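Local atomic coordinates of hemolysin-like protein containing CBS domains (Oenococcus oeni, PDB entry 3OCO), a protein that is of unknown function but belongs to a family of membrane proteins with paired CBS domains, the piece seen here, and may bind flavin adenine dinucleotide. Residues Asn9-Gln12 with Arg13-Glu16; Asp134-Val137 with Tyr138-Leu141; Val37-Thr40 with Ile41-Leu45. One frame throughout, in Å; residues are numbered along the deposited sequence.

Contact 1. Residues Asn9-Gln12 with Arg13-Glu16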
ATOM      1  N   ASN A   9       2.369  23.426  -2.512  1.00 84.26           N
ATOM      2  CA  ASN A   9       1.717  22.597  -3.525  1.00 82.29           C
ATOM      3  C   ASN A   9       2.505  21.338  -3.871  1.00 82.32           C
ATOM      4  O   ASN A   9       3.620  21.137  -3.379  1.00 79.66           O
ATOM      5  CB  ASN A   9       1.428  23.397  -4.803  1.00 81.86           C
ATOM      6  CG  ASN A   9       2.600  23.401  -5.785  1.00 82.51           C
ATOM      7  OD1 ASN A   9       3.739  23.103  -5.426  1.00 72.46           O
ATOM      8  ND2 ASN A   9       2.314  23.745  -7.035  1.00 87.93           N
ATOM      9  N   PHE A  10       1.915  20.506  -4.728  1.00 78.40           N
ATOM     10  CA  PHE A  10       2.507  19.232  -5.126  1.00 69.28           C
ATOM     11  C   PHE A  10       3.778  19.390  -5.948  1.00 68.52           C
ATOM     12  O   PHE A  10       4.769  18.704  -5.694  1.00 71.49           O
ATOM     13  CB  PHE A  10       1.505  18.369  -5.907  1.00 61.44           C
ATOM     14  CG  PHE A  10       2.152  17.260  -6.711  1.00 49.58           C
ATOM     15  CD1 PHE A  10       2.700  16.149  -6.076  1.00 45.31           C
ATOM     16  CD2 PHE A  10       2.229  17.342  -8.094  1.00 42.47           C
ATOM     17  CE1 PHE A  10       3.301  15.128  -6.810  1.00 42.60           C
ATOM     18  CE2 PHE A  10       2.827  16.334  -8.835  1.00 43.67           C
ATOM     19  CZ  PHE A  10       3.367  15.225  -8.197  1.00 46.65           C
HETATM   20  N   MSE A  11       3.756  20.277  -6.938  1.00 58.07           N
HETATM   21  CA  MSE A  11       4.882  20.353  -7.855  1.00 53.25           C
HETATM   22  C   MSE A  11       6.177  20.732  -7.120  1.00 62.02           C
HETATM   23  O   MSE A  11       7.276  20.373  -7.552  1.00 58.97           O
HETATM   24  CB  MSE A  11       4.579  21.293  -9.012  1.00 56.19           C
HETATM   25  CG  MSE A  11       5.313  20.939 -10.305  1.00 63.41           C
HETATM   26 SE   MSE A  11       5.338  19.029 -10.772  0.77 65.50          SE
HETATM   27  CE  MSE A  11       7.256  18.693 -10.484  1.00 52.69           C
ATOM     28  N   GLN A  12       6.030  21.418  -5.987  1.00 67.69           N
ATOM     29  CA  GLN A  12       7.163  21.859  -5.173  1.00 67.00           C
ATOM     30  C   GLN A  12       7.649  20.769  -4.245  1.00 69.52           C
ATOM     31  O   GLN A  12       8.856  20.591  -4.047  1.00 66.58           O
ATOM     32  CB  GLN A  12       6.766  23.052  -4.319  1.00 66.83           C
ATOM     33  CG  GLN A  12       6.645  24.339  -5.070  1.00 70.51           C
ATOM     34  CD  GLN A  12       6.277  25.476  -4.152  1.00 84.75           C
ATOM     35  OE1 GLN A  12       5.100  25.820  -4.010  1.00 91.89           O
ATOM     36  NE2 GLN A  12       7.280  26.059  -3.504  1.00 87.61           N
ATOM     37  N   ARG A  13       6.692  20.073  -3.640  1.00 67.57           N
ATOM     38  CA  ARG A  13       7.008  18.911  -2.838  1.00 62.02           C
ATOM     39  C   ARG A  13       7.757  17.920  -3.724  1.00 56.75           C
ATOM     40  O   ARG A  13       8.712  17.295  -3.295  1.00 56.93           O
ATOM     41  CB  ARG A  13       5.736  18.293  -2.253  1.00 61.54           C
ATOM     42  CG  ARG A  13       4.962  19.217  -1.313  1.00 69.59           C
ATOM     43  CD  ARG A  13       4.121  18.424  -0.298  1.00 78.57           C
ATOM     44  NE  ARG A  13       2.774  18.977  -0.127  1.00 87.47           N
ATOM     45  CZ  ARG A  13       1.900  18.571   0.793  1.00 88.94           C
ATOM     46  NH1 ARG A  13       2.227  17.607   1.645  1.00 86.44           N
ATOM     47  NH2 ARG A  13       0.697  19.135   0.861  1.00 85.49           N
ATOM     48  N   ALA A  14       7.324  17.793  -4.972  1.00 62.05           N
ATOM     49  CA  ALA A  14       8.034  16.963  -5.940  1.00 58.43           C
ATOM     50  C   ALA A  14       9.478  17.434  -6.147  1.00 61.41           C
ATOM     51  O   ALA A  14      10.401  16.620  -6.108  1.00 55.63           O
ATOM     52  CB  ALA A  14       7.290  16.925  -7.271  1.00 50.44           C
ATOM     53  N   PHE A  15       9.671  18.735  -6.377  1.00 58.68           N
ATOM     54  CA  PHE A  15      11.017  19.282  -6.541  1.00 61.97           C
ATOM     55  C   PHE A  15      11.914  19.040  -5.311  1.00 64.55           C
ATOM     56  O   PHE A  15      13.072  18.622  -5.449  1.00 64.79           O
ATOM     57  CB  PHE A  15      10.968  20.771  -6.919  1.00 62.35           C
ATOM     58  CG  PHE A  15      12.325  21.437  -6.977  1.00 68.69           C
ATOM     59  CD1 PHE A  15      13.171  21.238  -8.056  1.00 68.16           C
ATOM     60  CD2 PHE A  15      12.750  22.271  -5.952  1.00 76.72           C
ATOM     61  CE1 PHE A  15      14.418  21.851  -8.111  1.00 74.95           C
ATOM     62  CE2 PHE A  15      14.004  22.890  -5.999  1.00 79.92           C
ATOM     63  CZ  PHE A  15      14.835  22.679  -7.080  1.00 77.70           C
ATOM     64  N   GLU A  16      11.384  19.296  -4.116  1.00 64.05           N
ATOM     65  CA  GLU A  16      12.170  19.124  -2.895  1.00 65.72           C
ATOM     66  C   GLU A  16      12.633  17.698  -2.787  1.00 59.34           C
ATOM     67  O   GLU A  16      13.809  17.420  -2.585  1.00 57.94           O
ATOM     68  CB  GLU A  16      11.345  19.448  -1.657  1.00 76.58           C
ATOM     69  CG  GLU A  16      11.020  20.913  -1.492  1.00 87.73           C
ATOM     70  CD  GLU A  16       9.859  21.120  -0.552  1.00 91.13           C
ATOM     71  OE1 GLU A  16       8.813  21.619  -1.015  1.00 92.01           O
ATOM     72  OE2 GLU A  16       9.981  20.761   0.639  1.00 90.03           O
TER

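Contact 2. Residues Asp134-Val137 with Tyr138-Leu141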
ATOM      1  N   ASP A 134       7.077   2.541  -0.913  1.00 38.53           N
ATOM      2  CA  ASP A 134       6.146   3.511  -1.456  1.00 30.57           C
ATOM      3  C   ASP A 134       5.443   4.360  -0.374  1.00 28.16           C
ATOM      4  O   ASP A 134       5.371   5.573  -0.491  1.00 36.40           O
ATOM      5  CB  ASP A 134       5.127   2.830  -2.391  1.00 48.83           C
ATOM      6  CG  ASP A 134       4.456   1.599  -1.763  1.00 58.93           C
ATOM      7  OD1 ASP A 134       4.305   1.543  -0.521  1.00 65.37           O
ATOM      8  OD2 ASP A 134       4.074   0.683  -2.522  1.00 56.52           O
ATOM      9  N   LYS A 135       4.927   3.741   0.678  1.00 33.14           N
ATOM     10  CA  LYS A 135       4.237   4.513   1.707  1.00 44.34           C
ATOM     11  C   LYS A 135       5.076   5.687   2.222  1.00 47.26           C
ATOM     12  O   LYS A 135       4.535   6.739   2.536  1.00 44.94           O
ATOM     13  CB  LYS A 135       3.731   3.617   2.855  1.00 56.55           C
ATOM     14  CG  LYS A 135       4.782   3.164   3.863  1.00 75.74           C
ATOM     15  CD  LYS A 135       4.180   2.245   4.944  1.00 85.51           C
ATOM     16  CE  LYS A 135       3.686   0.911   4.365  1.00 88.85           C
ATOM     17  NZ  LYS A 135       3.161  -0.037   5.405  1.00 86.85           N
ATOM     18  N   ASP A 136       6.397   5.515   2.289  1.00 52.15           N
ATOM     19  CA  ASP A 136       7.288   6.602   2.718  1.00 55.06           C
ATOM     20  C   ASP A 136       7.466   7.716   1.680  1.00 58.21           C
ATOM     21  O   ASP A 136       7.636   8.885   2.031  1.00 68.48           O
ATOM     22  CB  ASP A 136       8.644   6.038   3.134  1.00 51.28           C
ATOM     23  CG  ASP A 136       8.510   4.968   4.182  1.00 50.22           C
ATOM     24  OD1 ASP A 136       7.955   5.270   5.259  1.00 56.30           O
ATOM     25  OD2 ASP A 136       8.929   3.821   3.920  1.00 47.85           O
ATOM     26  N   VAL A 137       7.441   7.345   0.405  1.00 44.82           N
ATOM     27  CA  VAL A 137       7.465   8.309  -0.686  1.00 39.62           C
ATOM     28  C   VAL A 137       6.171   9.156  -0.716  1.00 54.88           C
ATOM     29  O   VAL A 137       6.219  10.379  -0.880  1.00 48.49           O
ATOM     30  CB  VAL A 137       7.633   7.592  -2.054  1.00 91.40           C
ATOM     31  CG1 VAL A 137       6.881   8.333  -3.164  1.00 93.67           C
ATOM     32  CG2 VAL A 137       9.101   7.418  -2.402  1.00 89.98           C
ATOM     33  N   TYR A 138       5.022   8.503  -0.551  1.00 47.77           N
ATOM     34  CA  TYR A 138       3.735   9.187  -0.580  1.00 59.82           C
ATOM     35  C   TYR A 138       3.568  10.179   0.570  1.00 61.12           C
ATOM     36  O   TYR A 138       2.723  11.058   0.506  1.00 63.22           O
ATOM     37  CB  TYR A 138       2.585   8.174  -0.562  1.00 73.56           C
ATOM     38  CG  TYR A 138       1.251   8.745  -0.996  1.00 92.65           C
ATOM     39  CD1 TYR A 138       0.938   8.878  -2.344  1.00101.43           C
ATOM     40  CD2 TYR A 138       0.302   9.149  -0.060  1.00101.02           C
ATOM     41  CE1 TYR A 138      -0.287   9.400  -2.754  1.00107.32           C
ATOM     42  CE2 TYR A 138      -0.927   9.675  -0.459  1.00104.99           C
ATOM     43  CZ  TYR A 138      -1.215   9.798  -1.809  1.00107.34           C
ATOM     44  OH  TYR A 138      -2.425  10.317  -2.221  1.00105.06           O
ATOM     45  N   GLU A 139       4.363  10.038   1.624  1.00 53.71           N
ATOM     46  CA  GLU A 139       4.267  10.963   2.744  1.00 57.21           C
ATOM     47  C   GLU A 139       4.906  12.292   2.413  1.00 58.66           C
ATOM     48  O   GLU A 139       4.410  13.338   2.818  1.00 60.86           O
ATOM     49  CB  GLU A 139       4.936  10.385   3.984  1.00 70.33           C
ATOM     50  CG  GLU A 139       4.189   9.241   4.644  1.00 80.95           C
ATOM     51  CD  GLU A 139       4.762   8.923   6.005  1.00 92.79           C
ATOM     52  OE1 GLU A 139       5.387   7.850   6.155  1.00 93.59           O
ATOM     53  OE2 GLU A 139       4.612   9.769   6.915  1.00 99.29           O
ATOM     54  N   GLU A 140       6.025  12.240   1.695  1.00 64.47           N
ATOM     55  CA  GLU A 140       6.769  13.442   1.323  1.00 65.96           C
ATOM     56  C   GLU A 140       5.977  14.285   0.323  1.00 70.19           C
ATOM     57  O   GLU A 140       5.970  15.516   0.396  1.00 75.70           O
ATOM     58  CB  GLU A 140       8.129  13.062   0.723  1.00 69.99           C
ATOM     59  CG  GLU A 140       9.310  13.851   1.287  1.00 73.34           C
ATOM     60  CD  GLU A 140       9.387  13.768   2.802  1.00 75.85           C
ATOM     61  OE1 GLU A 140       9.272  12.648   3.355  1.00 63.86           O
ATOM     62  OE2 GLU A 140       9.558  14.830   3.439  1.00 85.98           O
ATOM     63  N   LEU A 141       5.310  13.602  -0.604  1.00 60.27           N
ATOM     64  CA  LEU A 141       4.572  14.247  -1.672  1.00 64.45           C
ATOM     65  C   LEU A 141       3.178  14.712  -1.246  1.00 73.27           C
ATOM     66  O   LEU A 141       2.602  15.583  -1.897  1.00 71.14           O
ATOM     67  CB  LEU A 141       4.439  13.313  -2.880  1.00 55.04           C
ATOM     68  CG  LEU A 141       5.663  12.843  -3.669  1.00 51.12           C
ATOM     69  CD1 LEU A 141       5.179  12.070  -4.873  1.00 46.59           C
ATOM     70  CD2 LEU A 141       6.574  13.985  -4.109  1.00 42.52           C
TER
HETATM   71  O   HOH W   1       8.370   7.886   5.636  1.00 55.73           O

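Contact 3. Residues Val37-Thr40 with Ile41-Leu45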
ATOM      1  N   VAL A  37      13.912 -14.985  10.090  1.00 23.32           N
ATOM      2  CA  VAL A  37      13.836 -16.049   9.093  1.00 23.67           C
ATOM      3  C   VAL A  37      13.410 -17.399   9.701  1.00 26.77           C
ATOM      4  O   VAL A  37      12.916 -18.281   8.998  1.00 31.30           O
ATOM      5  CB  VAL A  37      15.174 -16.211   8.348  1.00 36.91           C
ATOM      6  CG1 VAL A  37      16.295 -16.632   9.318  1.00 39.20           C
ATOM      7  CG2 VAL A  37      15.037 -17.206   7.221  1.00 42.43           C
ATOM      8  N   ASP A  38      13.585 -17.550  11.010  1.00 25.64           N
ATOM      9  CA  ASP A  38      13.255 -18.805  11.681  1.00 33.78           C
ATOM     10  C   ASP A  38      11.979 -18.740  12.514  1.00 35.16           C
ATOM     11  O   ASP A  38      11.652 -19.683  13.239  1.00 33.02           O
ATOM     12  CB  ASP A  38      14.405 -19.251  12.569  1.00 40.00           C
ATOM     13  CG  ASP A  38      15.415 -20.103  11.828  1.00 52.71           C
ATOM     14  OD1 ASP A  38      15.296 -20.257  10.591  1.00 47.59           O
ATOM     15  OD2 ASP A  38      16.330 -20.622  12.497  1.00 63.47           O
ATOM     16  N   GLU A  39      11.270 -17.624  12.442  1.00 36.50           N
ATOM     17  CA  GLU A  39       9.957 -17.572  13.066  1.00 32.24           C
ATOM     18  C   GLU A  39       8.970 -18.272  12.153  1.00 30.85           C
ATOM     19  O   GLU A  39       9.219 -18.429  10.955  1.00 31.78           O
ATOM     20  CB  GLU A  39       9.537 -16.141  13.372  1.00 40.39           C
ATOM     21  CG  GLU A  39       9.478 -15.867  14.868  1.00 54.63           C
ATOM     22  CD  GLU A  39      10.200 -14.591  15.263  1.00 66.73           C
ATOM     23  OE1 GLU A  39      10.142 -13.601  14.496  1.00 62.75           O
ATOM     24  OE2 GLU A  39      10.822 -14.577  16.348  1.00 74.00           O
ATOM     25  N   THR A  40       7.871 -18.739  12.731  1.00 26.17           N
ATOM     26  CA  THR A  40       6.850 -19.434  11.968  1.00 26.98           C
ATOM     27  C   THR A  40       5.840 -18.445  11.403  1.00 32.72           C
ATOM     28  O   THR A  40       5.719 -17.316  11.874  1.00 27.45           O
ATOM     29  CB  THR A  40       6.074 -20.356  12.858  1.00 26.35           C
ATOM     30  OG1 THR A  40       5.432 -19.560  13.858  1.00 29.20           O
ATOM     31  CG2 THR A  40       7.018 -21.367  13.536  1.00 20.47           C
ATOM     32  N   ILE A  41       5.097 -18.891  10.402  1.00 33.15           N
ATOM     33  CA  ILE A  41       4.093 -18.058   9.797  1.00 29.21           C
ATOM     34  C   ILE A  41       3.125 -17.621  10.869  1.00 27.61           C
ATOM     35  O   ILE A  41       2.755 -16.460  10.941  1.00 33.80           O
ATOM     36  CB  ILE A  41       3.350 -18.812   8.724  1.00 31.53           C
ATOM     37  CG1 ILE A  41       4.323 -19.247   7.631  1.00 35.48           C
ATOM     38  CG2 ILE A  41       2.232 -17.944   8.148  1.00 23.99           C
ATOM     39  CD1 ILE A  41       4.526 -18.218   6.562  1.00 39.21           C
ATOM     40  N   ALA A  42       2.742 -18.551  11.727  1.00 26.52           N
ATOM     41  CA  ALA A  42       1.810 -18.245  12.806  1.00 29.36           C
ATOM     42  C   ALA A  42       2.278 -17.073  13.643  1.00 35.28           C
ATOM     43  O   ALA A  42       1.461 -16.326  14.173  1.00 41.59           O
ATOM     44  CB  ALA A  42       1.601 -19.461  13.687  1.00 28.86           C
ATOM     45  N   ASP A  43       3.595 -16.923  13.771  1.00 34.39           N
ATOM     46  CA  ASP A  43       4.180 -15.802  14.504  1.00 39.52           C
ATOM     47  C   ASP A  43       4.004 -14.507  13.728  1.00 38.26           C
ATOM     48  O   ASP A  43       3.584 -13.488  14.275  1.00 35.97           O
ATOM     49  CB  ASP A  43       5.674 -16.025  14.735  1.00 47.17           C
ATOM     50  CG  ASP A  43       5.955 -17.072  15.794  1.00 58.14           C
ATOM     51  OD1 ASP A  43       5.349 -16.991  16.885  1.00 51.37           O
ATOM     52  OD2 ASP A  43       6.797 -17.965  15.534  1.00 69.61           O
ATOM     53  N   ALA A  44       4.381 -14.554  12.458  1.00 24.50           N
ATOM     54  CA  ALA A  44       4.192 -13.437  11.560  1.00 28.98           C
ATOM     55  C   ALA A  44       2.722 -12.963  11.532  1.00 28.71           C
ATOM     56  O   ALA A  44       2.459 -11.771  11.591  1.00 31.24           O
ATOM     57  CB  ALA A  44       4.675 -13.809  10.164  1.00 25.42           C
ATOM     58  N   LEU A  45       1.775 -13.899  11.453  1.00 26.50           N
ATOM     59  CA  LEU A  45       0.360 -13.566  11.419  1.00 23.65           C
ATOM     60  C   LEU A  45      -0.046 -12.725  12.618  1.00 30.38           C
ATOM     61  O   LEU A  45      -0.660 -11.681  12.458  1.00 31.48           O
ATOM     62  CB  LEU A  45      -0.519 -14.814  11.376  1.00 24.27           C
ATOM     63  CG  LEU A  45      -2.030 -14.460  11.424  1.00 28.79           C
ATOM     64  CD1 LEU A  45      -2.394 -13.587  10.230  1.00 21.52           C
ATOM     65  CD2 LEU A  45      -2.951 -15.695  11.486  1.00 19.48           C
TER

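Contact 1. Residues Asn9-Gln12 with Arg13-Glu16
Ala-14 meets the previous turn of its helix through both its amide and its methyl group. Its N donates to Phe-10 O over 2.8 Å, nearly in line with the carbonyl, while its CB lies 3.7 Å from CE of the selenomethionine Met-11. The rim of the Phe-10 ring, CZ, comes within 4.4 Å of Ala-14 CB, obliquely. Met-11 starts with CG pointing opposite its backbone N (chi1 -151°), then bends at chi2 and again at chi3, which brings CE back to Ala-14.

On another side of the turn, Arg-13 runs past the carbonyl of Asn-9. Its N donates to Asn-9 O, a rather long bond of 3.3 Å, and its CG sits 3.1 Å from that same oxygen. The oxygen also lies at the edge of the guanidinium, in its plane, but is not bonded to it; Arg-13 NE makes a weak hydrogen bond to Ala-8 O instead. Phe-15 N and Glu-16 N continue the ladder to Met-11 O and Gln-12 O, the former approaching from above the carbonyl plane.

Asn-9 is the N-cap of helix 10-19; its OD1 accepts from Gln-12 N at 2.9 Å. Farther out, the apolar side belongs to the dimer. Met-11 and Ala-14 pack on their counterparts in the second subunit, and Phe-10 on Asn-18 of that subunit.

The chemistry is thus divided: a side-chain oxygen caps the start of the helix by engaging an amide of its first turn, while small and flexible apolar groups give the helix a face that meets its twin across the interface.

Contact 2. Residues Asp134-Val137 with Tyr138-Leu141
Val-137 and Leu-141, one turn apart on helix 134-142, mark its tightly packed side. Their own touch is light, CG1 of Val-137 to CD1 of Leu-141 at 4.4 Å, yet both are buried because other parts close over them. Val-137 packs on Met-17 and Leu-141 on Phe-10, both from helix 10-19, and Leu-141 also meets Leu-141 of the second subunit. Leu-141 CG lies beyond the carbonyl oxygen of Val-137, 3.8 Å from O.

Tyr-138 belongs to this dimer side as well. Its N makes the straightest backbone bond of the stretch, to Asp-134 O at 3.0 Å, with an N-H...O angle of 166°. With CG opposite the backbone N (chi1 -163°), its ring leads away from the preceding turn; it meets the ring of Phe-142 and packs on Met-108 of the second subunit. The other backbone bonds between the two segments are weak, on the packed side and the loose side alike.

Toward solvent the helix turns acidic. Asp-136 and Glu-139 lie side by side and point the same way, OD1 to OE1 3.7 Å, their carboxylate planes turned 39° apart. A water bridges them from one side, 2.7 Å from Asp-136 OD1 and 3.0 Å from Glu-139 OE1. Asp-136 is buried, and its OD2 accepts from Thr-133 N, which ties this carboxylate to the start of the helix. Glu-139 is the exposed, solvent-side member, its CG resting 3.3 Å from Lys-135 O.

Two neighbouring carboxylates should repel, and their closeness may raise the proton affinity of one of them. The bridging water and the Thr-133 amide would ease that repulsion, whereas the apolar side relies on close packing between helices and subunits.

Contact 3. Residues Val37-Thr40 with Ile41-Leu45
Asp-43 OD2 is gripped twice by Thr-40. The backbone N of Thr-40 donates to it over 3.1 Å on the anti lone pair, the one facing away from OD1, and the hydroxyl OG1 donates over 2.7 Å from well above the carboxylate plane. Thr-40 OG1 in turn accepts from Asp-43 N at 3.2 Å. Thr-40 and Asp-43 thereby form a capping box, with Thr-40 as N-cap of helix 41-51 and each side chain bonded to the other's backbone amide.

The threonine torsion makes this possible: chi1 of 62° sets OG1 between its own N and carbonyl carbon, facing the first helical turn. Asp-43 turns its CG toward its backbone N side (chi1 -74°), bringing the carboxylate back over the cap. The two donors together hold that carboxylate in place. The helix proper begins with Ala-44 N to Thr-40 O, 3.1 Å and in the carbonyl plane, while the bond from Asp-43 N to the same oxygen is weak.

Glu-39 flanks the cap with its aliphatic part, CG lying 3.5 Å from Asp-43 OD2. The two carboxylate planes are 76° apart, and the charged oxygens are not in contact, Glu-39 OE2 to Asp-43 OD2 5.3 Å; Glu-39 OE1 accepts from Asp-36 N.

In the fold, the capped turn is where the chain leaves strand 35-36 and enters helix 41-51. Ile-41 and Ala-44 face helix 73-83, both packing on Ile-76, and Ile-41 and Ala-42 make backbone bonds to Ala-86 and Asp-84, in the loop that follows that helix.

Along the chain the order is contact 1, contact 3, contact 2. Contacts 1 and 2 are neighbours, their centres 12 Å apart: helix 10-19 packs against helix 134-142, with Ala-14 CA 3.8 Å from Leu-141 CD2, so the first and last helices of the modelled chain come together. Both touch the second subunit through several residues, contact 3 through Leu-45 alone. Contact 3 lies across the chain's centre, about 28 Å from contact 2 and 40 Å from contact 1, centre to centre. It belongs to the first CBS sequence range, contact 2 to the second. The dimer joins subunits partly through the terminal helices, while contact 3 starts a helix in the other half of the pair.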